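Porin (Rhodobacter blasticus, PDB 3PRN) forms trimeric outer-membrane channels that let small hydrophilic solutes, up to about 0.6 kDa, diffuse passively through the membrane. Local coordinates at residues T87-A93 against E163-D169. The protein carries 1 engineered substitution. Numbering follows the deposited sequence.
Sequences TAFDSVA and EFGIAAD
A88 opens a single helical turn, 88-91, packed against the inner face of strand 163-169 in the 16-stranded antiparallel porin barrel; its CA lies 5.5 Å from that of I166. The turn belongs to the long connection between strands 78-83 and 131-138 that folds into the barrel and, as in general porins, narrows the channel. The chain then runs on beside the strand until A93 CA lies 6.2 Å from D169 CA.

Small residues allow this closeness. A88 CB rests on the strand backbone, 3.8 Å from G165 C; a CB on G165 would point at A88 CB, only about 3.5 Å away. Two residues on, A167 offers only a methyl, its CB 4.0 Å from A88 CB, and V92 CG1 sits 3.7 Å from A168 O.

The anti CG (chi1 175°) and extended chain of E163 bring its OE1 to 3.9 Å from the T87 methyl, CG2. Both residues bond to the F115 backbone, and E163 OE2 also accepts from G186 N. At the far end two carboxylate oxygens let one aspartate serve three groups: D169 OD1 takes N143 ND2, OD2 the Y145 hydroxyl and A93 N. Replacing D169 by alanine would remove the carboxylate, and all three would probably lose this partner. A93 N approaches D169 OD2 from above the carboxylate plane, at 3.0 Å with an N-H...O angle of 157°.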
ATOM      1  N   THR A  87      17.667  -8.185  13.361  1.00 21.36           N
ATOM      2  CA  THR A  87      18.576  -8.175  14.521  1.00 21.32           C
ATOM      3  C   THR A  87      19.298  -9.515  14.701  1.00 21.16           C
ATOM      4  O   THR A  87      18.925 -10.574  14.188  1.00 20.48           O
ATOM      5  CB  THR A  87      17.795  -7.897  15.805  1.00 21.71           C
ATOM      6  OG1 THR A  87      16.800  -8.892  15.986  1.00 21.47           O
ATOM      7  CG2 THR A  87      17.097  -6.536  15.793  1.00 21.37           C
ATOM      8  N   ALA A  88      20.421  -9.421  15.422  1.00 20.71           N
ATOM      9  CA  ALA A  88      21.237 -10.628  15.587  1.00 21.28           C
ATOM     10  C   ALA A  88      20.540 -11.793  16.254  1.00 21.45           C
ATOM     11  O   ALA A  88      20.556 -12.931  15.739  1.00 21.00           O
ATOM     12  CB  ALA A  88      22.524 -10.237  16.319  1.00 22.06           C
ATOM     13  N   PHE A  89      19.808 -11.556  17.339  1.00 21.63           N
ATOM     14  CA  PHE A  89      19.179 -12.679  18.052  1.00 22.86           C
ATOM     15  C   PHE A  89      18.080 -13.320  17.202  1.00 22.75           C
ATOM     16  O   PHE A  89      17.777 -14.513  17.346  1.00 23.10           O
ATOM     17  CB  PHE A  89      18.599 -12.139  19.370  1.00 24.26           C
ATOM     18  CG  PHE A  89      18.329 -13.185  20.424  1.00 25.97           C
ATOM     19  CD1 PHE A  89      19.400 -13.665  21.209  1.00 27.00           C
ATOM     20  CD2 PHE A  89      17.062 -13.677  20.646  1.00 25.78           C
ATOM     21  CE1 PHE A  89      19.160 -14.631  22.206  1.00 28.20           C
ATOM     22  CE2 PHE A  89      16.805 -14.661  21.618  1.00 26.82           C
ATOM     23  CZ  PHE A  89      17.875 -15.123  22.390  1.00 27.27           C
ATOM     24  N   ASP A  90      17.485 -12.520  16.311  1.00 22.92           N
ATOM     25  CA  ASP A  90      16.412 -13.030  15.467  1.00 22.12           C
ATOM     26  C   ASP A  90      16.981 -13.643  14.201  1.00 22.88           C
ATOM     27  O   ASP A  90      16.250 -14.416  13.584  1.00 21.32           O
ATOM     28  CB  ASP A  90      15.423 -11.894  15.145  1.00 24.32           C
ATOM     29  CG  ASP A  90      14.112 -12.361  14.474  1.00 24.13           C
ATOM     30  OD1 ASP A  90      13.377 -13.163  15.030  1.00 20.88           O
ATOM     31  OD2 ASP A  90      13.798 -11.891  13.355  1.00 26.43           O
ATOM     32  N   SER A  91      18.219 -13.324  13.802  1.00 21.64           N
ATOM     33  CA  SER A  91      18.679 -13.875  12.526  1.00 23.58           C
ATOM     34  C   SER A  91      19.583 -15.096  12.589  1.00 23.73           C
ATOM     35  O   SER A  91      19.728 -15.744  11.561  1.00 23.92           O
ATOM     36  CB  SER A  91      19.497 -12.755  11.814  1.00 24.28           C
ATOM     37  OG  SER A  91      18.624 -11.635  11.624  1.00 25.69           O
ATOM     38  N   VAL A  92      20.188 -15.435  13.720  1.00 23.84           N
ATOM     39  CA  VAL A  92      21.060 -16.576  13.815  1.00 23.91           C
ATOM     40  C   VAL A  92      20.330 -17.862  13.419  1.00 23.86           C
ATOM     41  O   VAL A  92      19.104 -17.970  13.551  1.00 23.54           O
ATOM     42  CB  VAL A  92      21.501 -17.018  15.239  1.00 26.91           C
ATOM     43  CG1 VAL A  92      22.937 -16.611  15.575  1.00 27.59           C
ATOM     44  CG2 VAL A  92      20.628 -16.424  16.347  1.00 25.03           C
ATOM     45  N   ALA A  93      21.104 -18.834  12.974  1.00 23.55           N
ATOM     46  CA  ALA A  93      20.564 -20.152  12.614  1.00 23.19           C
ATOM     47  C   ALA A  93      20.199 -20.930  13.922  1.00 24.02           C
ATOM     48  O   ALA A  93      20.610 -20.557  15.020  1.00 22.77           O
ATOM     49  CB  ALA A  93      21.605 -20.952  11.828  1.00 22.19           C
ATOM     50  N   GLU A 163      19.556  -1.350  22.250  1.00 30.16           N
ATOM     51  CA  GLU A 163      19.794  -2.771  22.281  1.00 27.56           C
ATOM     52  C   GLU A 163      20.997  -3.106  21.404  1.00 28.46           C
ATOM     53  O   GLU A 163      21.080  -2.698  20.244  1.00 27.32           O
ATOM     54  CB  GLU A 163      18.560  -3.518  21.765  1.00 25.53           C
ATOM     55  CG  GLU A 163      18.786  -5.017  21.661  1.00 23.46           C
ATOM     56  CD  GLU A 163      17.699  -5.700  20.853  1.00 26.39           C
ATOM     57  OE1 GLU A 163      17.834  -5.825  19.581  1.00 25.67           O
ATOM     58  OE2 GLU A 163      16.645  -6.141  21.445  1.00 25.20           O
ATOM     59  N   PHE A 164      21.940  -3.837  21.967  1.00 27.22           N
ATOM     60  CA  PHE A 164      23.112  -4.270  21.194  1.00 28.02           C
ATOM     61  C   PHE A 164      23.155  -5.787  21.168  1.00 27.06           C
ATOM     62  O   PHE A 164      23.067  -6.454  22.208  1.00 27.14           O
ATOM     63  CB  PHE A 164      24.416  -3.737  21.779  1.00 33.25           C
ATOM     64  CG  PHE A 164      25.610  -4.246  20.976  1.00 40.61           C
ATOM     65  CD1 PHE A 164      25.844  -3.760  19.683  1.00 43.35           C
ATOM     66  CD2 PHE A 164      26.455  -5.213  21.524  1.00 43.66           C
ATOM     67  CE1 PHE A 164      26.922  -4.251  18.935  1.00 45.07           C
ATOM     68  CE2 PHE A 164      27.531  -5.707  20.777  1.00 45.78           C
ATOM     69  CZ  PHE A 164      27.763  -5.226  19.482  1.00 46.35           C
ATOM     70  N   GLY A 165      23.288  -6.320  19.974  1.00 26.23           N
ATOM     71  CA  GLY A 165      23.268  -7.768  19.797  1.00 25.91           C
ATOM     72  C   GLY A 165      24.441  -8.279  18.989  1.00 26.24           C
ATOM     73  O   GLY A 165      24.862  -7.681  17.981  1.00 25.76           O
ATOM     74  N   ILE A 166      24.840  -9.515  19.313  1.00 26.88           N
ATOM     75  CA  ILE A 166      25.859 -10.159  18.454  1.00 26.46           C
ATOM     76  C   ILE A 166      25.570 -11.627  18.329  1.00 26.38           C
ATOM     77  O   ILE A 166      25.078 -12.291  19.275  1.00 26.68           O
ATOM     78  CB  ILE A 166      27.278  -9.887  18.996  1.00 29.80           C
ATOM     79  CG1 ILE A 166      28.305 -10.637  18.134  1.00 33.40           C
ATOM     80  CG2 ILE A 166      27.428 -10.341  20.422  1.00 30.09           C
ATOM     81  CD1 ILE A 166      29.664  -9.956  18.258  1.00 38.96           C
ATOM     82  N   ALA A 167      25.886 -12.228  17.201  1.00 25.94           N
ATOM     83  CA  ALA A 167      25.643 -13.628  16.967  1.00 27.23           C
ATOM     84  C   ALA A 167      26.541 -14.210  15.882  1.00 27.51           C
ATOM     85  O   ALA A 167      27.033 -13.542  14.995  1.00 28.31           O
ATOM     86  CB  ALA A 167      24.156 -13.887  16.590  1.00 25.39           C
ATOM     87  N   ALA A 168      26.680 -15.531  15.943  1.00 29.13           N
ATOM     88  CA  ALA A 168      27.399 -16.284  14.935  1.00 30.60           C
ATOM     89  C   ALA A 168      26.877 -17.694  14.824  1.00 31.16           C
ATOM     90  O   ALA A 168      26.268 -18.281  15.739  1.00 30.85           O
ATOM     91  CB  ALA A 168      28.915 -16.271  15.255  1.00 30.34           C
ATOM     92  N   ASP A 169      26.961 -18.249  13.628  1.00 32.01           N
ATOM     93  CA  ASP A 169      26.649 -19.629  13.394  1.00 34.15           C
ATOM     94  C   ASP A 169      27.687 -20.208  12.403  1.00 36.16           C
ATOM     95  O   ASP A 169      28.434 -19.533  11.674  1.00 35.35           O
ATOM     96  CB  ASP A 169      25.239 -19.947  12.973  1.00 33.53           C
ATOM     97  CG  ASP A 169      24.758 -19.151  11.769  1.00 34.48           C
ATOM     98  OD1 ASP A 169      25.333 -19.338  10.674  1.00 33.99           O
ATOM     99  OD2 ASP A 169      23.832 -18.329  11.918  1.00 32.44           O
TER